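Local coordinates for protein glutamate--tRNA ligase (Methanothermobacter thermautotrophicus, PDB 3AII) that probably attaches glutamate to tRNA in two steps, first activating it with ATP as Glu-AMP and then transferring it to the acceptor end of the tRNA, at residues R130-I135 with L285-V290; L397-R402 with H429-E434; E414-P419 with E472-S477; E503-D508 with G545-Y550. One frame throughout, in Å; residues are numbered along the deposited sequence. Where two conformers were deposited one is given.

Contact 1 comes first, in the catalytic domain. It closes a loop of 149 residues and ties strand 130-135 to the end of helix 274-284. Contact 2 follows at the junction with the anticodon-binding region and closes a loop of 26. Contacts 2 and 3 cross: 414-419 leaves before 429-434 closes contact 2, and 472-477 returns after it. Contact 3 closes one of 52; neither holds a helix. It pairs the first and last strands of the distal six-stranded sheet and so completes it. Contact 4 opens last and closes 36 residues in the other anticodon-binding sheet. Contacts 2 and 4 come within about 8 Å (nearest atoms). Contacts 1 and 3 are farthest apart, 69 Å between centres.

Contact 1: R130-I135 with L285-V290; sequences RLILRI and LGVTHV
The R134 guanidinium is the best-held polar group of the contact, gripped by two salt bridges. R134 NE pairs with E136 OE2, and R134 NH2 with D282 OD1 of helix 274-284. R134 has CG anti to its backbone N and bends at chi3 (70°). This brings L285 CD1 to the edge of its guanidinium, 4.0 Å from R134 NH2. Next to L285, G286 takes positive phi in a Schellman motif and turns the chain away from the helix.

The apolar centre is small. I132 reaches out from strand 130-135 with CG1 beside its backbone N and CD1 extended (chi2 169°). I132 CD1 packs obliquely against L285 CB at 3.7 Å. The same methyl also looks toward V287 CG2, more loosely, at 4.3 Å.

R130, at the start of the strand, works through water 1. The water donates to L285 O at 2.6 Å and accepts from R130 NH1 at 3.3 Å, in the plane of the guanidinium.

The strand is central in the three-stranded parallel sheet of the class I Rossmann catalytic domain. The acids probably offset the charge of R134, which also lies near R100. The contact is thus apolar at I132, while its polar links run through a water and through carboxylates of the surrounding fold.

Contact 2: L397-R402 with H429-E434; sequences LEEEAR and HPDHPE
Two histidines of 429-434 reach the backbone carbonyls of E398 and E399, in the link that follows helix 386-397. H429 has CG anti to its backbone N (chi1 -164°). H429 NE2 donates to E398 O at 2.9 Å, with the oxygen near the ring plane but the donor above the carbonyl plane. A401 O lies at the ring edge, 3.2 Å from H429 CD2. On the far side, H429 ND1 accepts from D431 N at 3.0 Å, which sets the ring's rotation within a type I turn.

H432 places CG beside its own backbone N (chi1 -67°). Its CD2 sits over one face of the H429 ring, toward the rim. H432 NE2 donates to E399 O at 2.8 Å, nearly along the C=O axis, and H432 ND1 donates to E434 OE1.

E399 folds back at chi2 (-53°) toward D431. E399 OE2 and D431 OD2 are 3.0 Å apart, with the carboxylates almost coplanar. Such closeness would be eased if one acid were protonated.

E400 turns to R364 in a salt bridge. A401 and L397 rest on F536 of strand 535-541. The contact joins the link between helix 386-397 and strand 402-408 to the loop between strands 422-427 and 437-442.

Contact 3: E414-P419 with E472-S477; sequences EVVGLP and ELRYHS
The Y475 ring is the largest bump here, and the turn after strand 414-416 bends round it. The ring has CG anti to its backbone N. P419 lies over one face, with its CD 3.4 Å from the centroid of the Y475 ring and 8° off the normal, a CH-pi contact. S477 N lies against the opposite face. L418 adds its CD1, 3.8 Å from Y475 CD1, at about a right angle. At the base of the ring, V415 CG1 comes in near the ring plane.

G417 has positive phi (88°) and passes close to the root of this side chain, with G417 C 3.6 Å from Y475 CB. It is the third residue of a type II turn from V415 to L418.

V416 fills the hollow on the outer face. Its CG1 lies under one face of the R474 guanidinium, 3.5 Å from R474 NH1. Its CG2 meets the extended side chain of E472. On the other face, V415 and L473 run side by side toward strand 464-469 and touch V466.

Two backbone bonds hold the pair in parallel register. V416 N donates to L473 O at 2.8 Å, and Y475 N to V416 O at 2.8 Å, both in the carbonyl plane. Water 2 bridges E414 O and L473 N where the strands diverge; their axes cross at 49°.

H476 and S477 form a classic beta bulge opposite N465. Strands 410-416 and 472-477 are first and last in their six-stranded sheet, so their pairing closes it, as in the beta-barrels of this family's anticodon-binding region.

Contact 4: E503-D508 with G545-Y550; sequences EVIMPD and GMVFYY
A methionine methyl sits squarely over a tyrosine ring here. M506 CE lies over the centre of the Y550 ring, 3.6 Å from its centroid and 11° off the normal, and makes a CH-pi contact. The M506 side chain is coiled at chi2 and chi3, which brings SD alongside as well, for a Met-aromatic contact that approaches the ring obliquely. P507 CD packs near Y550 CD2. V504 CG1 comes to the edge of the ring and lies 3.8 Å from Y550 CB. The hydroxyl of Y550 is bonded to F534 O.

A second ring is covered on the other face of the sheet. I505 CB sits over the centre of the Y549 ring, 3.8 Å from its centroid, and CG1 touches CE2. Next to it, I505 CG1 meets V547 CG1, and E503 CG lies 3.7 Å from V547 CG2. E503 holds CG in the crowded position between its backbone N and carbonyl carbon.

The strands are parallel. Their four backbone bonds pass in turn: E503 N to M546 O, F548 N to E503 O, I505 N to F548 O and Y550 N to I505 O. The tightest is I505 N to F548 O, at 2.7 Å. Water 3 donates to I505 O and Y550 O.

Strands 500-505 and 546-552 thus pair within a mixed six-stranded sheet whose first and last strands also pair, consistent with the beta-barrel of the C-terminal anticodon-binding region.

Contact 1: R130-I135 with L285-V290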
# COMPACT_ATOMS: atom_id res chain seq x y z
N ARG A 130 -20.05 -12.61 1.47
CA ARG A 130 -18.83 -13.00 2.16
C ARG A 130 -17.59 -12.59 1.39
O ARG A 130 -17.63 -12.44 0.17
CB ARG A 130 -18.81 -14.51 2.43
CG ARG A 130 -19.76 -14.89 3.56
CD ARG A 130 -19.67 -16.38 3.89
NE ARG A 130 -19.87 -17.18 2.71
CZ ARG A 130 -18.97 -18.01 2.20
NH1 ARG A 130 -17.79 -18.17 2.79
NH2 ARG A 130 -19.25 -18.69 1.11
N LEU A 131 -16.49 -12.41 2.11
CA LEU A 131 -15.21 -12.10 1.49
C LEU A 131 -14.21 -13.14 1.95
O LEU A 131 -14.08 -13.39 3.15
CB LEU A 131 -14.73 -10.71 1.90
CG LEU A 131 -13.35 -10.24 1.39
CD1 LEU A 131 -13.34 -10.25 -0.14
CD2 LEU A 131 -12.98 -8.88 1.92
N ILE A 132 -13.49 -13.72 0.99
CA ILE A 132 -12.46 -14.71 1.28
C ILE A 132 -11.07 -14.09 1.09
O ILE A 132 -10.81 -13.42 0.10
CB ILE A 132 -12.60 -15.93 0.35
CG1 ILE A 132 -13.95 -16.62 0.59
CG2 ILE A 132 -11.46 -16.91 0.60
CD1 ILE A 132 -14.30 -17.69 -0.47
N LEU A 133 -10.20 -14.27 2.08
CA LEU A 133 -8.79 -13.91 1.92
C LEU A 133 -8.09 -15.17 1.44
O LEU A 133 -8.12 -16.18 2.13
CB LEU A 133 -8.17 -13.44 3.25
CG LEU A 133 -6.65 -13.28 3.21
CD1 LEU A 133 -6.23 -12.19 2.20
CD2 LEU A 133 -6.10 -12.94 4.59
N ARG A 134 -7.49 -15.13 0.25
CA ARG A 134 -6.78 -16.30 -0.25
C ARG A 134 -5.34 -15.90 -0.52
O ARG A 134 -5.06 -15.10 -1.42
CB ARG A 134 -7.44 -16.83 -1.53
CG ARG A 134 -6.75 -18.08 -2.10
CD ARG A 134 -7.56 -18.75 -3.25
NE ARG A 134 -7.55 -17.91 -4.44
CZ ARG A 134 -8.61 -17.65 -5.21
NH1 ARG A 134 -8.47 -16.86 -6.28
NH2 ARG A 134 -9.80 -18.15 -4.91
N ILE A 135 -4.43 -16.46 0.26
CA ILE A 135 -3.01 -16.15 0.09
C ILE A 135 -2.44 -17.03 -1.00
O ILE A 135 -2.43 -18.26 -0.88
CB ILE A 135 -2.21 -16.38 1.38
CG1 ILE A 135 -2.84 -15.65 2.57
CG2 ILE A 135 -0.77 -15.96 1.16
CD1 ILE A 135 -2.91 -14.18 2.40
N LEU A 285 -14.34 -22.70 -3.61
CA LEU A 285 -14.68 -21.83 -2.50
C LEU A 285 -15.99 -21.11 -2.74
O LEU A 285 -16.44 -20.36 -1.88
CB LEU A 285 -13.57 -20.79 -2.27
CG LEU A 285 -12.25 -21.46 -1.89
CD1 LEU A 285 -11.13 -20.43 -1.89
CD2 LEU A 285 -12.36 -22.12 -0.52
N GLY A 286 -16.58 -21.32 -3.91
CA GLY A 286 -17.85 -20.68 -4.24
C GLY A 286 -17.83 -19.19 -4.58
O GLY A 286 -18.84 -18.51 -4.41
N VAL A 287 -16.70 -18.67 -5.06
CA VAL A 287 -16.63 -17.27 -5.47
C VAL A 287 -17.61 -17.00 -6.62
O VAL A 287 -17.66 -17.77 -7.59
CB VAL A 287 -15.21 -16.91 -5.93
CG1 VAL A 287 -15.18 -15.54 -6.59
CG2 VAL A 287 -14.27 -16.97 -4.72
N THR A 288 -18.41 -15.94 -6.49
CA THR A 288 -19.45 -15.64 -7.48
C THR A 288 -19.07 -14.49 -8.40
O THR A 288 -19.52 -14.42 -9.54
CB THR A 288 -20.78 -15.28 -6.79
OG1 THR A 288 -20.59 -14.12 -5.96
CG2 THR A 288 -21.27 -16.44 -5.94
N HIS A 289 -18.23 -13.59 -7.89
CA HIS A 289 -17.82 -12.40 -8.62
C HIS A 289 -16.35 -12.19 -8.40
O HIS A 289 -15.88 -12.11 -7.25
CB HIS A 289 -18.60 -11.19 -8.14
CG HIS A 289 -20.07 -11.26 -8.43
ND1 HIS A 289 -20.95 -11.99 -7.66
CD2 HIS A 289 -20.81 -10.71 -9.43
CE1 HIS A 289 -22.16 -11.88 -8.16
NE2 HIS A 289 -22.11 -11.11 -9.23
N VAL A 290 -15.62 -12.12 -9.50
CA VAL A 290 -14.19 -11.87 -9.48
C VAL A 290 -13.91 -10.42 -9.87
O VAL A 290 -14.17 -10.01 -11.00
CB VAL A 290 -13.45 -12.83 -10.43
CG1 VAL A 290 -12.00 -12.40 -10.60
CG2 VAL A 290 -13.57 -14.27 -9.94
O HOH W 1 -16.28 -20.26 0.74

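Contact 2: L397-R402 with H429-E434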
# COMPACT_ATOMS: atom_id res chain seq x y z
N LEU A 397 -7.26 15.45 8.77
CA LEU A 397 -6.35 15.95 9.79
C LEU A 397 -6.61 17.41 10.16
O LEU A 397 -6.42 17.80 11.31
CB LEU A 397 -4.89 15.77 9.35
CG LEU A 397 -4.40 14.34 9.20
CD1 LEU A 397 -2.89 14.33 8.91
CD2 LEU A 397 -4.73 13.56 10.46
N GLU A 398 -7.02 18.23 9.20
CA GLU A 398 -7.10 19.65 9.49
C GLU A 398 -8.21 19.95 10.49
O GLU A 398 -8.26 21.04 11.05
CB GLU A 398 -7.27 20.50 8.22
CG GLU A 398 -8.63 20.41 7.58
CD GLU A 398 -8.66 21.07 6.22
OE1 GLU A 398 -7.62 21.63 5.80
OE2 GLU A 398 -9.73 21.02 5.57
N GLU A 399 -9.08 18.98 10.74
CA GLU A 399 -10.19 19.20 11.65
C GLU A 399 -9.88 18.79 13.08
O GLU A 399 -10.66 19.08 13.99
CB GLU A 399 -11.46 18.49 11.17
CG GLU A 399 -12.05 19.09 9.90
CD GLU A 399 -12.31 20.58 10.02
OE1 GLU A 399 -12.34 21.26 8.97
OE2 GLU A 399 -12.46 21.08 11.16
N GLU A 400 -8.76 18.13 13.30
CA GLU A 400 -8.49 17.61 14.64
C GLU A 400 -7.03 17.64 15.08
O GLU A 400 -6.76 17.56 16.28
CB GLU A 400 -9.02 16.18 14.77
CG GLU A 400 -8.33 15.17 13.87
CD GLU A 400 -8.87 13.77 14.07
OE1 GLU A 400 -9.71 13.33 13.26
OE2 GLU A 400 -8.44 13.10 15.03
N ALA A 401 -6.10 17.76 14.15
CA ALA A 401 -4.68 17.67 14.50
C ALA A 401 -4.23 18.88 15.34
O ALA A 401 -4.42 20.03 14.93
CB ALA A 401 -3.82 17.54 13.24
N ARG A 402 -3.59 18.61 16.48
CA ARG A 402 -3.10 19.68 17.36
C ARG A 402 -2.00 20.46 16.67
O ARG A 402 -1.18 19.87 15.95
CB ARG A 402 -2.57 19.09 18.68
CG ARG A 402 -3.63 18.34 19.47
CD ARG A 402 -3.01 17.52 20.61
NE ARG A 402 -2.60 18.35 21.74
CZ ARG A 402 -3.34 18.56 22.83
NH1 ARG A 402 -2.88 19.33 23.81
NH2 ARG A 402 -4.54 18.00 22.94
N HIS A 429 -6.13 24.06 18.68
CA HIS A 429 -6.92 23.87 17.47
C HIS A 429 -8.12 24.81 17.50
O HIS A 429 -8.92 24.75 18.42
CB HIS A 429 -7.41 22.43 17.33
CG HIS A 429 -7.89 22.12 15.95
ND1 HIS A 429 -9.03 22.69 15.43
CD2 HIS A 429 -7.35 21.36 14.97
CE1 HIS A 429 -9.19 22.27 14.19
NE2 HIS A 429 -8.19 21.46 13.89
N PRO A 430 -8.24 25.68 16.49
CA PRO A 430 -9.28 26.72 16.52
C PRO A 430 -10.71 26.18 16.62
O PRO A 430 -11.59 26.89 17.12
CB PRO A 430 -9.08 27.47 15.19
CG PRO A 430 -8.24 26.56 14.34
CD PRO A 430 -7.38 25.79 15.30
N ASP A 431 -10.93 24.94 16.19
CA ASP A 431 -12.27 24.35 16.26
C ASP A 431 -12.53 23.55 17.53
O ASP A 431 -13.63 23.05 17.75
CB ASP A 431 -12.51 23.45 15.05
CG ASP A 431 -12.44 24.21 13.74
OD1 ASP A 431 -12.75 25.42 13.75
OD2 ASP A 431 -12.07 23.59 12.73
N HIS A 432 -11.50 23.42 18.37
CA HIS A 432 -11.61 22.58 19.56
C HIS A 432 -11.12 23.31 20.80
O HIS A 432 -10.02 23.05 21.28
CB HIS A 432 -10.82 21.30 19.39
CG HIS A 432 -11.37 20.38 18.34
ND1 HIS A 432 -12.34 19.44 18.62
CD2 HIS A 432 -11.09 20.25 17.02
CE1 HIS A 432 -12.63 18.78 17.52
NE2 HIS A 432 -11.89 19.25 16.53
N PRO A 433 -11.93 24.24 21.31
CA PRO A 433 -11.55 25.01 22.50
C PRO A 433 -11.33 24.11 23.71
O PRO A 433 -10.65 24.55 24.64
CB PRO A 433 -12.76 25.92 22.74
CG PRO A 433 -13.55 25.90 21.47
CD PRO A 433 -13.27 24.60 20.80
N GLU A 434 -11.88 22.90 23.70
CA GLU A 434 -11.75 22.01 24.84
C GLU A 434 -10.30 21.71 25.18
O GLU A 434 -9.97 21.53 26.34
CB GLU A 434 -12.55 20.70 24.67
CG GLU A 434 -12.01 19.79 23.57
CD GLU A 434 -12.63 20.06 22.21
OE1 GLU A 434 -12.57 19.15 21.35
OE2 GLU A 434 -13.20 21.15 22.01

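Contact 3: E414-P419 with E472-S477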
# COMPACT_ATOMS: atom_id res chain seq x y z
N GLU A 414 18.10 37.36 18.92
CA GLU A 414 17.60 38.22 19.98
C GLU A 414 16.63 39.22 19.37
O GLU A 414 16.92 39.79 18.32
CB GLU A 414 18.75 38.99 20.62
CG GLU A 414 18.31 40.00 21.64
CD GLU A 414 19.47 40.63 22.36
OE1 GLU A 414 20.60 40.57 21.82
OE2 GLU A 414 19.26 41.19 23.45
N VAL A 415 15.48 39.43 20.01
CA VAL A 415 14.59 40.50 19.56
C VAL A 415 15.11 41.80 20.18
O VAL A 415 14.78 42.14 21.31
CB VAL A 415 13.12 40.25 19.95
CG1 VAL A 415 12.22 41.38 19.46
CG2 VAL A 415 12.66 38.90 19.38
N VAL A 416 15.98 42.49 19.45
CA VAL A 416 16.64 43.69 19.98
C VAL A 416 15.64 44.82 20.16
O VAL A 416 14.89 45.16 19.25
CB VAL A 416 17.76 44.15 19.04
CG1 VAL A 416 18.37 45.46 19.52
CG2 VAL A 416 18.83 43.06 18.91
N GLY A 417 15.59 45.39 21.36
CA GLY A 417 14.68 46.48 21.63
C GLY A 417 13.29 46.07 22.09
O GLY A 417 12.40 46.92 22.21
N LEU A 418 13.08 44.78 22.36
CA LEU A 418 11.81 44.34 22.92
C LEU A 418 11.58 45.10 24.22
O LEU A 418 12.42 45.07 25.13
CB LEU A 418 11.85 42.83 23.20
CG LEU A 418 10.57 42.21 23.76
CD1 LEU A 418 9.44 42.29 22.73
CD2 LEU A 418 10.82 40.76 24.16
N PRO A 419 10.45 45.82 24.32
CA PRO A 419 10.22 46.66 25.51
C PRO A 419 10.11 45.85 26.81
O PRO A 419 10.53 46.31 27.87
CB PRO A 419 8.88 47.35 25.20
CG PRO A 419 8.81 47.37 23.69
CD PRO A 419 9.43 46.05 23.28
N GLU A 472 20.41 41.04 12.08
CA GLU A 472 19.91 41.41 13.39
C GLU A 472 18.39 41.52 13.39
O GLU A 472 17.80 42.02 12.45
CB GLU A 472 20.51 42.75 13.82
CG GLU A 472 19.94 43.27 15.12
CD GLU A 472 20.63 44.54 15.56
OE1 GLU A 472 20.44 45.59 14.90
OE2 GLU A 472 21.34 44.50 16.58
N LEU A 473 17.77 41.04 14.45
CA LEU A 473 16.32 41.10 14.53
C LEU A 473 15.92 42.23 15.46
O LEU A 473 16.25 42.19 16.64
CB LEU A 473 15.79 39.75 15.02
CG LEU A 473 14.32 39.43 14.79
CD1 LEU A 473 14.03 39.29 13.31
CD2 LEU A 473 13.92 38.17 15.55
N ARG A 474 15.24 43.26 14.95
CA ARG A 474 14.89 44.42 15.77
C ARG A 474 13.39 44.62 15.96
O ARG A 474 12.62 44.56 15.01
CB ARG A 474 15.49 45.71 15.19
CG ARG A 474 14.93 46.96 15.83
CD ARG A 474 15.71 48.21 15.44
NE ARG A 474 17.08 48.19 15.94
CZ ARG A 474 17.42 48.41 17.20
NH1 ARG A 474 18.70 48.38 17.56
NH2 ARG A 474 16.49 48.65 18.11
N TYR A 475 12.99 44.86 17.21
CA TYR A 475 11.59 45.11 17.57
C TYR A 475 11.05 46.32 16.83
O TYR A 475 11.73 47.35 16.74
CB TYR A 475 11.48 45.35 19.07
CG TYR A 475 10.07 45.63 19.52
CD1 TYR A 475 9.19 44.58 19.74
CD2 TYR A 475 9.61 46.93 19.71
CE1 TYR A 475 7.89 44.81 20.14
CE2 TYR A 475 8.31 47.17 20.11
CZ TYR A 475 7.46 46.10 20.33
OH TYR A 475 6.16 46.34 20.74
N HIS A 476 9.82 46.20 16.31
CA HIS A 476 9.14 47.34 15.71
C HIS A 476 7.87 47.75 16.47
O HIS A 476 7.70 48.91 16.84
CB HIS A 476 8.81 47.09 14.23
CG HIS A 476 8.08 48.22 13.58
ND1 HIS A 476 6.70 48.29 13.56
CD2 HIS A 476 8.53 49.33 12.95
CE1 HIS A 476 6.33 49.39 12.93
NE2 HIS A 476 7.42 50.04 12.54
N SER A 477 6.98 46.78 16.71
CA SER A 477 5.68 47.10 17.29
C SER A 477 5.01 45.78 17.65
O SER A 477 5.62 44.73 17.52
CB SER A 477 4.81 47.83 16.27
OG SER A 477 4.78 47.10 15.04
O HOH W 2 19.07 39.86 16.60

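Contact 4: E503-D508 with G545-Y550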
# COMPACT_ATOMS: atom_id res chain seq x y z
N GLU A 503 13.13 16.46 15.25
CA GLU A 503 13.46 16.26 13.86
C GLU A 503 12.28 15.63 13.16
O GLU A 503 11.41 15.01 13.79
CB GLU A 503 14.70 15.40 13.68
CG GLU A 503 14.60 14.01 14.25
CD GLU A 503 15.94 13.30 14.24
OE1 GLU A 503 16.88 13.81 14.89
OE2 GLU A 503 16.06 12.24 13.59
N VAL A 504 12.23 15.84 11.85
CA VAL A 504 11.16 15.31 11.03
C VAL A 504 11.80 14.54 9.88
O VAL A 504 12.69 15.06 9.19
CB VAL A 504 10.29 16.45 10.47
CG1 VAL A 504 9.16 15.88 9.62
CG2 VAL A 504 9.73 17.29 11.61
N ILE A 505 11.38 13.29 9.71
CA ILE A 505 11.85 12.50 8.58
C ILE A 505 10.92 12.74 7.41
O ILE A 505 9.71 12.53 7.52
CB ILE A 505 11.90 11.01 8.91
CG1 ILE A 505 12.70 10.79 10.19
CG2 ILE A 505 12.47 10.24 7.72
CD1 ILE A 505 14.09 11.39 10.15
N MET A 506 11.48 13.20 6.30
CA MET A 506 10.68 13.60 5.15
C MET A 506 10.42 12.39 4.24
O MET A 506 11.01 11.33 4.44
CB MET A 506 11.36 14.74 4.37
CG MET A 506 11.74 15.96 5.22
SD MET A 506 10.31 16.71 6.05
CE MET A 506 9.45 17.45 4.69
N PRO A 507 9.52 12.55 3.27
CA PRO A 507 9.13 11.37 2.49
C PRO A 507 10.27 10.77 1.65
O PRO A 507 10.13 9.64 1.20
CB PRO A 507 7.99 11.89 1.61
CG PRO A 507 7.42 13.03 2.41
CD PRO A 507 8.64 13.69 3.00
N ASP A 508 11.37 11.50 1.47
CA ASP A 508 12.55 10.94 0.82
C ASP A 508 13.56 10.41 1.83
O ASP A 508 14.72 10.11 1.50
CB ASP A 508 13.22 11.96 -0.11
CG ASP A 508 13.78 13.15 0.65
OD1 ASP A 508 13.62 13.21 1.88
OD2 ASP A 508 14.38 14.03 -0.01
N GLY A 545 14.39 14.37 22.32
CA GLY A 545 14.59 14.40 20.89
C GLY A 545 13.44 13.72 20.18
O GLY A 545 13.55 12.59 19.72
N MET A 546 12.32 14.43 20.08
CA MET A 546 11.17 13.93 19.34
C MET A 546 11.49 13.70 17.86
O MET A 546 12.15 14.51 17.21
CB MET A 546 10.02 14.94 19.46
CG MET A 546 9.30 14.89 20.77
SD MET A 546 8.18 16.30 20.88
CE MET A 546 9.14 17.42 21.87
N VAL A 547 11.00 12.59 17.33
CA VAL A 547 11.13 12.33 15.90
C VAL A 547 9.75 12.17 15.27
O VAL A 547 8.98 11.30 15.68
CB VAL A 547 11.95 11.07 15.65
CG1 VAL A 547 12.09 10.83 14.16
CG2 VAL A 547 13.33 11.21 16.31
N PHE A 548 9.44 13.02 14.29
CA PHE A 548 8.19 12.95 13.55
C PHE A 548 8.45 12.41 12.16
O PHE A 548 9.55 12.60 11.62
CB PHE A 548 7.59 14.35 13.36
CG PHE A 548 7.20 15.03 14.65
CD1 PHE A 548 8.12 15.79 15.35
CD2 PHE A 548 5.90 14.93 15.13
CE1 PHE A 548 7.76 16.44 16.53
CE2 PHE A 548 5.53 15.57 16.30
CZ PHE A 548 6.46 16.33 17.01
N TYR A 549 7.44 11.77 11.59
CA TYR A 549 7.43 11.42 10.17
C TYR A 549 6.43 12.29 9.41
O TYR A 549 5.25 12.36 9.75
CB TYR A 549 7.13 9.91 9.99
CG TYR A 549 8.38 9.07 10.08
CD1 TYR A 549 8.84 8.34 8.98
CD2 TYR A 549 9.13 9.05 11.24
CE1 TYR A 549 10.01 7.60 9.06
CE2 TYR A 549 10.30 8.32 11.33
CZ TYR A 549 10.74 7.60 10.23
OH TYR A 549 11.90 6.87 10.31
N TYR A 550 6.92 12.96 8.36
CA TYR A 550 6.13 13.91 7.58
C TYR A 550 5.06 13.26 6.73
O TYR A 550 5.33 12.30 5.99
CB TYR A 550 7.07 14.72 6.69
CG TYR A 550 6.49 15.98 6.08
CD1 TYR A 550 6.50 17.17 6.80
CD2 TYR A 550 5.99 15.99 4.78
CE1 TYR A 550 5.99 18.34 6.24
CE2 TYR A 550 5.50 17.16 4.21
CZ TYR A 550 5.50 18.33 4.95
OH TYR A 550 5.01 19.51 4.41
O HOH W 3 7.87 11.06 5.63